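Side-chain contacts in NEDD8-conjugating enzyme UBC12 (Saccharomyces cerevisiae, PDB 3O2U), which accepts the ubiquitin-like protein Rub1 (NEDD8) from its E1 as a thioester and catalyses its attachment to other proteins, chiefly the cullin Cdc53: residues 106-111 against 164-169; 170-173 against 178-181; 32-37 against 64-69; 86-91 against 129-134; 44-49 against 137-142. All coordinates share one frame; numbering follows the deposited sequence.

Contact 1 (106-111 against 164-169); sequences FHPNID and KEFAEA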
# COMPACT_ATOMS: atom_id res chain seq x y z
N PHE A 106 9.18 12.51 5.21
CA PHE A 106 8.83 13.87 4.83
C PHE A 106 8.38 13.89 3.38
O PHE A 106 9.21 13.95 2.47
CB PHE A 106 10.06 14.77 5.00
CG PHE A 106 9.75 16.23 4.99
CD1 PHE A 106 8.98 16.79 5.99
CD2 PHE A 106 10.26 17.05 3.99
CE1 PHE A 106 8.71 18.15 5.99
CE2 PHE A 106 9.99 18.40 3.98
CZ PHE A 106 9.21 18.95 4.98
N HIS A 107 7.08 13.79 3.15
CA HIS A 107 6.55 13.73 1.80
C HIS A 107 5.16 14.37 1.79
O HIS A 107 4.34 14.12 2.67
CB HIS A 107 6.47 12.28 1.33
CG HIS A 107 6.06 12.13 -0.10
ND1 HIS A 107 6.93 11.74 -1.08
CD2 HIS A 107 4.87 12.34 -0.71
CE1 HIS A 107 6.30 11.69 -2.24
NE2 HIS A 107 5.05 12.07 -2.04
N PRO A 108 4.89 15.23 0.79
CA PRO A 108 3.62 15.96 0.78
C PRO A 108 2.40 15.03 0.79
O PRO A 108 1.36 15.40 1.34
CB PRO A 108 3.66 16.75 -0.53
CG PRO A 108 4.79 16.17 -1.32
CD PRO A 108 5.74 15.55 -0.36
N ASN A 109 2.54 13.83 0.24
CA ASN A 109 1.38 12.97 0.03
C ASN A 109 1.20 11.85 1.08
O ASN A 109 0.31 11.02 0.96
CB ASN A 109 1.38 12.43 -1.41
CG ASN A 109 1.64 13.54 -2.44
OD1 ASN A 109 2.54 13.43 -3.28
ND2 ASN A 109 0.85 14.60 -2.38
N ILE A 110 2.03 11.88 2.13
CA ILE A 110 1.96 10.89 3.20
C ILE A 110 1.94 11.60 4.56
O ILE A 110 2.77 12.48 4.80
CB ILE A 110 3.15 9.91 3.13
CG1 ILE A 110 3.27 9.36 1.71
CG2 ILE A 110 2.99 8.77 4.16
CD1 ILE A 110 4.54 8.61 1.43
N ASP A 111 0.99 11.26 5.42
CA ASP A 111 0.92 11.92 6.73
C ASP A 111 1.67 11.15 7.80
O ASP A 111 2.20 10.07 7.54
CB ASP A 111 -0.54 12.23 7.15
CG ASP A 111 -1.33 10.98 7.46
OD1 ASP A 111 -0.72 9.92 7.76
OD2 ASP A 111 -2.58 11.07 7.44
N LYS A 164 16.29 22.89 -4.27
CA LYS A 164 17.46 22.73 -3.41
C LYS A 164 17.00 22.65 -1.96
O LYS A 164 17.53 21.88 -1.16
CB LYS A 164 18.45 23.88 -3.60
N GLU A 165 15.99 23.45 -1.64
CA GLU A 165 15.43 23.52 -0.30
C GLU A 165 14.75 22.20 0.09
O GLU A 165 14.98 21.67 1.17
CB GLU A 165 14.43 24.67 -0.19
CG GLU A 165 15.06 26.07 -0.16
CD GLU A 165 15.41 26.62 -1.54
OE1 GLU A 165 15.42 25.85 -2.52
OE2 GLU A 165 15.67 27.84 -1.63
N PHE A 166 13.91 21.69 -0.81
CA PHE A 166 13.19 20.46 -0.54
C PHE A 166 14.17 19.31 -0.53
O PHE A 166 14.07 18.40 0.29
CB PHE A 166 12.08 20.23 -1.58
CG PHE A 166 11.19 19.05 -1.27
CD1 PHE A 166 10.25 19.12 -0.26
CD2 PHE A 166 11.31 17.88 -2.00
CE1 PHE A 166 9.43 18.04 0.03
CE2 PHE A 166 10.49 16.80 -1.72
CZ PHE A 166 9.55 16.88 -0.71
N ALA A 167 15.15 19.35 -1.43
CA ALA A 167 16.14 18.29 -1.52
C ALA A 167 16.92 18.13 -0.22
O ALA A 167 17.21 17.01 0.20
CB ALA A 167 17.09 18.54 -2.67
N GLU A 168 17.27 19.24 0.41
CA GLU A 168 18.05 19.18 1.64
C GLU A 168 17.20 18.79 2.84
O GLU A 168 17.68 18.12 3.75
CB GLU A 168 18.78 20.50 1.88
CG GLU A 168 19.94 20.74 0.92
CD GLU A 168 20.66 22.05 1.21
OE1 GLU A 168 20.14 22.85 2.02
OE2 GLU A 168 21.74 22.29 0.61
N ALA A 169 15.93 19.21 2.83
CA ALA A 169 15.00 18.82 3.88
C ALA A 169 14.74 17.31 3.84
O ALA A 169 14.59 16.67 4.89
CB ALA A 169 13.71 19.57 3.72
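F106 sets its ring against two residues a helical turn apart on helix 163-174, F166 and A169. Its CE2 makes the closest approaches, at 3.9 Å from CB of A169 and 4.0 Å from CE1 of F166. The two phenylalanine side chains cross obliquely. F166 reaches this far because its CG stands anti to the backbone N (chi1 -173°), which carries the ring off the flank of the helix toward the loop. The next atom of the same F166 ring, CZ, rests 4.1 Å from CD of P108. A169 has only a methyl to offer, but its CB bond already aims at the loop.

P108 belongs to the His-Pro-Asn signature of ubiquitin-conjugating enzymes, folded here as a type I turn from H107 to I110. Within the turn, NE2 of H107 donates to OD1 of N109 at 3.1 Å, coming from above the amide plane. ND2 of N109 is taken by the backbone oxygens of N146 and D149, so both ends of the amide are held and its rotation is fixed. The side chain of P108 lies about 8 Å from that of C117, the predicted thioester cysteine.

No hydrogen bond crosses from loop to helix: burial of apolar carbon joins the two, while the polar bonds that shape the signature turn stay on the loop's side.

Contact 2 (170-173 against 178-181); sequences VRLT and SIEH
T173 and I179 meet methyl to methyl, their side chains angled against each other where helix 163-174 nears its end. CG2 of T173 comes to 3.4 Å from CD1 of I179, tighter than ordinary van der Waals contact, and to 3.8 Å from CG1 of the same isoleucine. The CB bond of I179 does not aim at the helix; the longer branch makes up for this, with CG1 anti to the carbonyl carbon (chi1 -79°) and CD1 extended beyond it, so that the end of the chain runs in toward the helix.

The methyl and hydroxyl of T173 have separate tasks. While CG2 faces the isoleucine, OG1 turns back to its own helix and is hydrogen-bonded to the carbonyl oxygen of A169, with the oxygen of V170 also within its range. L172, the preceding and more exposed residue, adds a second approach. Its CD2 rests 3.4 Å from the backbone O of S178 and, more loosely, 4.2 Å from CG1 of I179. Here a leucine methyl lies against a peptide carbonyl, whereas T173 is buried.

Only four residues separate the two segments, so the chain turns back from the helix into strand 178-179, which pairs antiparallel with the short strand 182-183. The end of the I179 side chain lies among residues of several elements: CD1 also touches A169 of the helix and F106 of the loop that follows strand 98-101, and Y184, just past the second strand, packs on T173.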
# COMPACT_ATOMS: atom_id res chain seq x y z
N VAL A 170 14.67 16.76 2.63
CA VAL A 170 14.43 15.33 2.46
C VAL A 170 15.66 14.54 2.90
O VAL A 170 15.54 13.53 3.61
CB VAL A 170 14.06 15.00 0.99
CG1 VAL A 170 14.10 13.51 0.76
CG2 VAL A 170 12.68 15.55 0.68
N ARG A 171 16.83 15.02 2.51
CA ARG A 171 18.08 14.39 2.93
C ARG A 171 18.23 14.38 4.45
O ARG A 171 18.68 13.38 5.02
CB ARG A 171 19.30 15.07 2.27
CG ARG A 171 19.35 14.92 0.73
CD ARG A 171 20.75 15.26 0.16
NE ARG A 171 20.91 16.68 -0.20
CZ ARG A 171 21.14 17.12 -1.44
NH1 ARG A 171 21.25 16.27 -2.45
NH2 ARG A 171 21.27 18.42 -1.66
N LEU A 172 17.88 15.48 5.11
CA LEU A 172 17.94 15.54 6.57
C LEU A 172 16.96 14.56 7.22
O LEU A 172 17.33 13.80 8.12
CB LEU A 172 17.60 16.95 7.07
CG LEU A 172 17.28 17.13 8.56
CD1 LEU A 172 18.50 16.83 9.41
CD2 LEU A 172 16.79 18.55 8.83
N THR A 173 15.71 14.61 6.80
CA THR A 173 14.67 13.76 7.40
C THR A 173 14.91 12.26 7.18
O THR A 173 14.67 11.46 8.08
CB THR A 173 13.28 14.17 6.91
OG1 THR A 173 13.24 14.14 5.48
CG2 THR A 173 12.98 15.59 7.37
N SER A 178 15.03 16.21 12.05
CA SER A 178 13.73 16.78 12.33
C SER A 178 13.49 18.04 11.51
O SER A 178 14.42 18.79 11.24
CB SER A 178 13.60 17.13 13.82
OG SER A 178 13.59 15.95 14.60
N ILE A 179 12.24 18.24 11.11
CA ILE A 179 11.83 19.49 10.52
C ILE A 179 10.67 20.02 11.34
O ILE A 179 9.79 19.26 11.75
CB ILE A 179 11.46 19.35 9.05
CG1 ILE A 179 12.73 19.30 8.21
CG2 ILE A 179 10.60 20.52 8.61
CD1 ILE A 179 12.52 18.93 6.77
N GLU A 180 10.67 21.33 11.58
CA GLU A 180 9.86 21.91 12.62
C GLU A 180 10.17 21.11 13.89
O GLU A 180 11.33 21.05 14.31
CB GLU A 180 8.37 21.88 12.26
CG GLU A 180 8.03 22.73 11.03
CD GLU A 180 8.27 24.22 11.23
OE1 GLU A 180 7.72 24.79 12.20
OE2 GLU A 180 9.00 24.83 10.42
N HIS A 181 9.17 20.48 14.49
CA HIS A 181 9.45 19.73 15.71
C HIS A 181 9.08 18.25 15.61
O HIS A 181 8.90 17.57 16.63
CB HIS A 181 8.78 20.39 16.91
CG HIS A 181 9.33 21.74 17.24
ND1 HIS A 181 9.19 22.82 16.39
CD2 HIS A 181 10.02 22.18 18.31
CE1 HIS A 181 9.77 23.88 16.93
NE2 HIS A 181 10.28 23.53 18.09

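Contact 3 (32-37 against 64-69); sequences IRLKRD and PKLEVI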
# COMPACT_ATOMS: atom_id res chain seq x y z
N ILE A 32 -8.25 -15.48 -5.26
CA ILE A 32 -7.87 -15.94 -6.60
C ILE A 32 -7.38 -14.78 -7.46
O ILE A 32 -6.41 -14.92 -8.20
CB ILE A 32 -9.05 -16.60 -7.35
CG1 ILE A 32 -9.42 -17.93 -6.67
CG2 ILE A 32 -8.69 -16.83 -8.82
CD1 ILE A 32 -10.52 -18.68 -7.39
N ARG A 33 -8.06 -13.65 -7.38
CA ARG A 33 -7.66 -12.46 -8.14
C ARG A 33 -6.32 -11.88 -7.63
O ARG A 33 -5.46 -11.50 -8.42
CB ARG A 33 -8.77 -11.41 -8.09
CG ARG A 33 -8.34 -10.03 -8.61
CD ARG A 33 -8.10 -9.99 -10.15
NE ARG A 33 -7.26 -8.82 -10.41
CZ ARG A 33 -7.71 -7.61 -10.68
NH1 ARG A 33 -9.01 -7.40 -10.87
NH2 ARG A 33 -6.84 -6.61 -10.82
N LEU A 34 -6.14 -11.82 -6.32
CA LEU A 34 -4.85 -11.38 -5.80
C LEU A 34 -3.70 -12.34 -6.20
O LEU A 34 -2.61 -11.89 -6.54
CB LEU A 34 -4.90 -11.19 -4.28
CG LEU A 34 -3.58 -10.78 -3.63
CD1 LEU A 34 -2.97 -9.54 -4.27
CD2 LEU A 34 -3.74 -10.58 -2.12
N LYS A 35 -3.94 -13.65 -6.15
CA LYS A 35 -2.90 -14.59 -6.63
C LYS A 35 -2.50 -14.30 -8.08
O LYS A 35 -1.32 -14.33 -8.43
CB LYS A 35 -3.40 -16.04 -6.54
CG LYS A 35 -3.39 -16.62 -5.14
CD LYS A 35 -4.06 -17.99 -5.14
CE LYS A 35 -3.25 -19.00 -5.97
NZ LYS A 35 -1.86 -19.13 -5.47
N ARG A 36 -3.49 -14.04 -8.92
CA ARG A 36 -3.26 -13.72 -10.32
C ARG A 36 -2.46 -12.41 -10.47
O ARG A 36 -1.53 -12.32 -11.26
CB ARG A 36 -4.61 -13.72 -11.07
CG ARG A 36 -4.95 -12.55 -11.96
CD ARG A 36 -6.38 -12.71 -12.55
NE ARG A 36 -6.87 -11.50 -13.23
CZ ARG A 36 -8.12 -11.34 -13.66
NH1 ARG A 36 -9.02 -12.30 -13.49
NH2 ARG A 36 -8.47 -10.21 -14.25
N ASP A 37 -2.81 -11.39 -9.68
CA ASP A 37 -2.03 -10.14 -9.68
C ASP A 37 -0.58 -10.37 -9.23
O ASP A 37 0.34 -9.80 -9.79
CB ASP A 37 -2.66 -9.10 -8.75
CG ASP A 37 -3.90 -8.46 -9.34
OD1 ASP A 37 -4.49 -9.02 -10.29
OD2 ASP A 37 -4.28 -7.37 -8.84
N PRO A 64 -5.14 -11.37 3.49
CA PRO A 64 -3.83 -11.36 2.85
C PRO A 64 -3.15 -10.03 3.12
O PRO A 64 -3.81 -8.99 3.21
CB PRO A 64 -4.17 -11.51 1.36
CG PRO A 64 -5.53 -12.18 1.34
CD PRO A 64 -6.24 -11.58 2.52
N LYS A 65 -1.83 -10.05 3.24
CA LYS A 65 -1.09 -8.83 3.55
C LYS A 65 0.29 -8.89 2.90
O LYS A 65 0.96 -9.93 2.94
CB LYS A 65 -0.98 -8.64 5.06
CG LYS A 65 -0.27 -7.37 5.48
CD LYS A 65 0.02 -7.39 6.98
CE LYS A 65 -1.27 -7.41 7.78
NZ LYS A 65 -1.61 -6.03 8.18
N LEU A 66 0.67 -7.79 2.25
CA LEU A 66 1.96 -7.72 1.56
C LEU A 66 2.74 -6.55 2.14
O LEU A 66 2.14 -5.56 2.57
CB LEU A 66 1.76 -7.47 0.06
CG LEU A 66 0.70 -8.30 -0.66
CD1 LEU A 66 0.52 -7.81 -2.11
CD2 LEU A 66 1.03 -9.78 -0.63
N GLU A 67 4.06 -6.67 2.12
CA GLU A 67 4.92 -5.53 2.42
C GLU A 67 5.59 -5.10 1.13
O GLU A 67 6.20 -5.92 0.44
CB GLU A 67 6.01 -5.90 3.43
CG GLU A 67 6.92 -4.72 3.77
CD GLU A 67 8.13 -5.12 4.59
OE1 GLU A 67 8.56 -6.29 4.48
OE2 GLU A 67 8.65 -4.25 5.32
N VAL A 68 5.48 -3.83 0.79
CA VAL A 68 6.10 -3.32 -0.44
C VAL A 68 7.18 -2.34 -0.04
O VAL A 68 6.92 -1.40 0.68
CB VAL A 68 5.07 -2.59 -1.34
CG1 VAL A 68 5.79 -1.89 -2.49
CG2 VAL A 68 4.06 -3.57 -1.88
N ILE A 69 8.40 -2.57 -0.53
CA ILE A 69 9.55 -1.72 -0.18
C ILE A 69 10.06 -0.94 -1.40
O ILE A 69 10.59 -1.52 -2.34
CB ILE A 69 10.70 -2.56 0.39
CG1 ILE A 69 10.23 -3.32 1.64
CG2 ILE A 69 11.88 -1.64 0.73
CD1 ILE A 69 11.25 -4.31 2.19
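L34 reaches strand 65-70 and the residue before it by placing CG anti to its backbone N (chi1 178°), so that both methyls project from helix 29-39 toward P64 and L66. CD2 lies against the P64 ring, 3.6 Å from its CB, the two side chains meeting at a slant. CD1 of L34 looks instead to L66, whose CD1 is 4.5 Å away, a looser contact. L34 thus divides its two branches between P64 and L66, which both face the helix, with K65 between them pointing away.

On another flank of the helix, R33 and D37, one turn apart, form a salt bridge. NE of R33 donates to OD1 of D37 at 2.8 Å and almost straight (175°), in the guanidinium plane, on the syn side of the carboxylate but tilted out of its plane. NH1 bonds to the backbone oxygen of P127 and NH2 to that of L129, NH2 keeping weak bonds to the D37 carboxylate; OD2 of D37 takes Y92 OH and L131 N.

The first helix of the E2 domain is therefore joined to its surroundings in two ways: hydrophobic burial toward the sheet, and a buried, mutually compensated ion pair toward the chain leading into helix 131-143.

Contact 4 (86-91 against 129-134); sequences LDFNEV and LDLQSI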
# COMPACT_ATOMS: atom_id res chain seq x y z
N LEU A 86 0.28 -3.52 2.57
CA LEU A 86 -0.97 -3.53 1.81
C LEU A 86 -1.88 -4.63 2.36
O LEU A 86 -1.51 -5.81 2.32
CB LEU A 86 -0.69 -3.79 0.32
CG LEU A 86 -0.15 -2.64 -0.55
CD1 LEU A 86 1.18 -2.12 -0.03
CD2 LEU A 86 0.01 -3.13 -1.96
N ASP A 87 -3.05 -4.24 2.87
CA ASP A 87 -3.98 -5.17 3.52
C ASP A 87 -5.25 -5.34 2.67
O ASP A 87 -5.98 -4.37 2.44
CB ASP A 87 -4.39 -4.62 4.90
CG ASP A 87 -3.20 -4.32 5.80
OD1 ASP A 87 -2.14 -4.93 5.64
OD2 ASP A 87 -3.34 -3.45 6.69
N PHE A 88 -5.51 -6.57 2.24
CA PHE A 88 -6.62 -6.86 1.33
C PHE A 88 -7.80 -7.42 2.10
O PHE A 88 -7.62 -8.26 2.97
CB PHE A 88 -6.18 -7.88 0.29
CG PHE A 88 -5.09 -7.38 -0.60
CD1 PHE A 88 -5.37 -6.97 -1.89
CD2 PHE A 88 -3.79 -7.29 -0.14
CE1 PHE A 88 -4.37 -6.48 -2.70
CE2 PHE A 88 -2.78 -6.81 -0.95
CZ PHE A 88 -3.07 -6.40 -2.23
N ASN A 89 -9.01 -6.97 1.79
CA ASN A 89 -10.21 -7.58 2.36
C ASN A 89 -10.86 -8.51 1.33
O ASN A 89 -10.35 -8.66 0.22
CB ASN A 89 -11.18 -6.50 2.86
CG ASN A 89 -11.64 -5.57 1.76
OD1 ASN A 89 -11.70 -5.96 0.59
ND2 ASN A 89 -11.99 -4.34 2.13
N GLU A 90 -11.98 -9.13 1.69
CA GLU A 90 -12.58 -10.14 0.82
C GLU A 90 -13.33 -9.51 -0.35
O GLU A 90 -14.02 -10.20 -1.10
CB GLU A 90 -13.48 -11.09 1.62
CG GLU A 90 -12.70 -12.06 2.51
CD GLU A 90 -11.68 -12.87 1.72
OE1 GLU A 90 -12.11 -13.71 0.89
OE2 GLU A 90 -10.46 -12.66 1.91
N VAL A 91 -13.16 -8.21 -0.50
CA VAL A 91 -13.91 -7.47 -1.51
C VAL A 91 -13.00 -6.93 -2.64
O VAL A 91 -13.46 -6.27 -3.56
CB VAL A 91 -14.81 -6.42 -0.82
CG1 VAL A 91 -14.77 -5.08 -1.50
CG2 VAL A 91 -16.25 -6.97 -0.71
N LEU A 129 -7.79 -2.19 -12.60
CA LEU A 129 -6.44 -1.87 -12.16
C LEU A 129 -5.96 -3.04 -11.30
O LEU A 129 -6.76 -3.86 -10.87
CB LEU A 129 -6.40 -0.56 -11.34
CG LEU A 129 -6.68 0.73 -12.12
CD1 LEU A 129 -6.50 2.00 -11.26
CD2 LEU A 129 -5.80 0.81 -13.35
N ASP A 130 -4.65 -3.12 -11.07
CA ASP A 130 -4.09 -4.29 -10.39
C ASP A 130 -2.97 -3.92 -9.43
O ASP A 130 -2.63 -2.74 -9.28
CB ASP A 130 -3.60 -5.32 -11.42
CG ASP A 130 -2.50 -4.77 -12.33
OD1 ASP A 130 -2.11 -3.59 -12.17
OD2 ASP A 130 -2.04 -5.51 -13.21
N LEU A 131 -2.41 -4.94 -8.79
CA LEU A 131 -1.38 -4.72 -7.80
C LEU A 131 -0.19 -4.01 -8.47
O LEU A 131 0.42 -3.13 -7.87
CB LEU A 131 -0.95 -6.05 -7.17
CG LEU A 131 0.20 -6.00 -6.18
CD1 LEU A 131 -0.11 -5.05 -5.01
CD2 LEU A 131 0.53 -7.42 -5.66
N GLN A 132 0.12 -4.39 -9.70
CA GLN A 132 1.24 -3.75 -10.42
C GLN A 132 1.02 -2.24 -10.49
O GLN A 132 1.95 -1.46 -10.27
CB GLN A 132 1.37 -4.31 -11.84
CG GLN A 132 2.42 -3.61 -12.69
CD GLN A 132 3.77 -4.23 -12.55
OE1 GLN A 132 3.89 -5.40 -12.18
NE2 GLN A 132 4.81 -3.47 -12.84
N SER A 133 -0.22 -1.83 -10.77
CA SER A 133 -0.58 -0.41 -10.85
C SER A 133 -0.40 0.29 -9.53
O SER A 133 0.12 1.39 -9.48
CB SER A 133 -2.03 -0.25 -11.27
OG SER A 133 -2.25 -0.92 -12.50
N ILE A 134 -0.86 -0.34 -8.46
CA ILE A 134 -0.72 0.26 -7.16
C ILE A 134 0.76 0.45 -6.86
O ILE A 134 1.19 1.54 -6.46
CB ILE A 134 -1.38 -0.59 -6.06
CG1 ILE A 134 -2.91 -0.60 -6.28
CG2 ILE A 134 -1.01 -0.04 -4.70
CD1 ILE A 134 -3.65 -1.75 -5.59
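CD2 of L86 lies 3.6 Å from CD1 of L131, the closest approach of strand 82-87 to helix 131-143 in this contact. The leucines meet at a slant. L131 holds CG anti to its backbone N (chi1 176°), which carries CD1 out from the helix to both L86 and F88. The same CD2 of L86 also touches CG2 of I134, one turn further along the helix, at 4.3 Å. F88 adds its CZ, 4.3 Å from CD1 of L131; the methyl sits at the ring edge, near its plane.

Around this apolar shell, L34 and L66 pack on the F88 ring, and Y92 meets it edge-to-face. V68 lies against L86. Further out, polar bonds set the two backbones. D130 is the N-cap of the helix: its OD1 accepts from S133 N at 2.9 Å and from S133 OG at 2.7 Å, the two donors arriving from opposite faces of the carboxylate plane. On the other segment, OD1 of N89 takes V91 N at 2.9 Å, an Asx turn just beyond F88.

The contact of strand 82-87 and the residue just after it with the helix is purely hydrophobic, with all four touching residues buried. Polarity is kept to its margin, where D130 accepts from a backbone N-H in the first turn of the helix; the helix dipole would probably favour its negative charge.

Contact 5 (44-49 against 137-142); sequences PPTVTL and GLLFLF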
# COMPACT_ATOMS: atom_id res chain seq x y z
N PRO A 44 10.23 -3.34 -11.04
CA PRO A 44 11.58 -2.84 -11.30
C PRO A 44 12.48 -3.12 -10.10
O PRO A 44 11.97 -3.42 -9.01
CB PRO A 44 11.38 -1.32 -11.47
CG PRO A 44 10.10 -1.01 -10.78
CD PRO A 44 9.26 -2.26 -10.75
N PRO A 45 13.81 -3.05 -10.30
CA PRO A 45 14.76 -3.39 -9.24
C PRO A 45 14.63 -2.47 -8.03
O PRO A 45 15.11 -2.80 -6.95
CB PRO A 45 16.13 -3.20 -9.92
CG PRO A 45 15.84 -3.33 -11.38
CD PRO A 45 14.48 -2.73 -11.57
N THR A 46 13.95 -1.34 -8.21
CA THR A 46 13.74 -0.39 -7.12
C THR A 46 12.59 -0.78 -6.19
O THR A 46 12.33 -0.10 -5.20
CB THR A 46 13.44 0.99 -7.68
OG1 THR A 46 12.49 0.84 -8.74
CG2 THR A 46 14.72 1.63 -8.23
N VAL A 47 11.90 -1.87 -6.52
CA VAL A 47 10.80 -2.32 -5.67
C VAL A 47 10.91 -3.79 -5.32
O VAL A 47 11.03 -4.65 -6.20
CB VAL A 47 9.43 -2.10 -6.32
CG1 VAL A 47 8.31 -2.63 -5.38
CG2 VAL A 47 9.21 -0.62 -6.63
N THR A 48 10.86 -4.08 -4.03
CA THR A 48 10.82 -5.47 -3.59
C THR A 48 9.54 -5.71 -2.80
O THR A 48 8.94 -4.78 -2.26
CB THR A 48 12.06 -5.81 -2.78
OG1 THR A 48 12.09 -5.03 -1.58
CG2 THR A 48 13.31 -5.48 -3.59
N LEU A 49 9.10 -6.96 -2.75
CA LEU A 49 7.80 -7.29 -2.19
C LEU A 49 7.92 -8.55 -1.35
O LEU A 49 8.55 -9.52 -1.77
CB LEU A 49 6.77 -7.47 -3.30
CG LEU A 49 5.33 -7.72 -2.86
CD1 LEU A 49 4.35 -7.40 -3.96
CD2 LEU A 49 5.14 -9.16 -2.41
N GLY A 137 2.33 3.12 -8.77
CA GLY A 137 1.86 4.38 -8.22
C GLY A 137 2.61 4.83 -6.98
O GLY A 137 2.91 6.02 -6.81
N LEU A 138 2.92 3.89 -6.10
CA LEU A 138 3.69 4.18 -4.89
C LEU A 138 5.12 4.61 -5.28
O LEU A 138 5.68 5.54 -4.72
CB LEU A 138 3.72 2.96 -3.97
CG LEU A 138 2.34 2.60 -3.40
CD1 LEU A 138 2.36 1.31 -2.57
CD2 LEU A 138 1.78 3.75 -2.59
N LEU A 139 5.68 3.95 -6.27
CA LEU A 139 7.00 4.33 -6.74
C LEU A 139 6.96 5.78 -7.25
O LEU A 139 7.74 6.62 -6.81
CB LEU A 139 7.45 3.39 -7.85
CG LEU A 139 8.84 3.68 -8.43
CD1 LEU A 139 9.88 3.77 -7.32
CD2 LEU A 139 9.22 2.63 -9.46
N PHE A 140 6.03 6.05 -8.16
CA PHE A 140 5.90 7.35 -8.83
C PHE A 140 5.71 8.53 -7.86
O PHE A 140 6.06 9.67 -8.17
CB PHE A 140 4.73 7.28 -9.82
CG PHE A 140 4.72 8.38 -10.85
CD1 PHE A 140 5.68 8.43 -11.84
CD2 PHE A 140 3.72 9.35 -10.83
CE1 PHE A 140 5.66 9.45 -12.80
CE2 PHE A 140 3.70 10.36 -11.78
CZ PHE A 140 4.66 10.41 -12.76
N LEU A 141 5.16 8.26 -6.68
CA LEU A 141 5.04 9.29 -5.65
C LEU A 141 6.40 9.86 -5.27
O LEU A 141 6.52 11.03 -4.90
CB LEU A 141 4.40 8.71 -4.37
CG LEU A 141 2.89 8.51 -4.25
CD1 LEU A 141 2.60 7.78 -2.95
CD2 LEU A 141 2.15 9.83 -4.28
N PHE A 142 7.42 9.02 -5.31
CA PHE A 142 8.76 9.45 -4.91
C PHE A 142 9.55 10.02 -6.08
O PHE A 142 10.48 10.80 -5.88
CB PHE A 142 9.51 8.28 -4.27
CG PHE A 142 8.88 7.81 -2.99
CD1 PHE A 142 7.97 6.76 -2.99
CD2 PHE A 142 9.15 8.45 -1.79
CE1 PHE A 142 7.37 6.33 -1.81
CE2 PHE A 142 8.53 8.04 -0.60
CZ PHE A 142 7.63 6.98 -0.62
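P44 begins the contact by laying CG 4.0 Å from CD2 of L139, the proline ring and the leucine side chain sliding past each other in opposite directions. It also opens a type I turn, its O accepting from V47 N at 2.9 Å, and this turn swings the chain round P45 so that the next residue faces the helix again. T46 crosses L139 at about a right angle, and its OG1 comes to 3.8 Å from CD2 of L139. V47, the first residue of strand 47-51, adds CG2, 4.3 Å from CD2 of L139.

CD2 of L139 thus makes the nearest approach to all three partners, CD1 adding a looser one to T46. It reaches them because CG stands anti to the backbone N (chi1 -179°), pushing both branches out from helix 131-143. V70 of the adjacent strand also lies against L139, while V47 turns to V68 and I135.

The helix meets the entrance of one of the sheet's two edge strands through van der Waals contact alone. The T46 hydroxyl faces a hydrocarbon here and forms no bond across, so the fit depends on shape, with the backbone bond of the turn holding P44, T46 and V47 round one leucine.

Overall arrangement
Contacts 3, 4 and 5 share the four-stranded sheet of the E2 domain. Contacts 3 and 4, with centres 7 Å apart, form one buried apolar layer in which neighbouring strands face two different helices, and ionic and capping bonds border it. Contact 5 uses the same helix as contact 4, about 15 Å away between centres, but at an outer strand where the packing is only partly buried. Contacts 1 and 2 lie at the far end from contact 3 and share helix 163-174; contact 1 is buried beside the signature turn, contact 2 nearer the surface. H107 and I110 touch L141 and F142, linking contact 1 to contact 5. No hydrogen bond crosses between the segments of any contact.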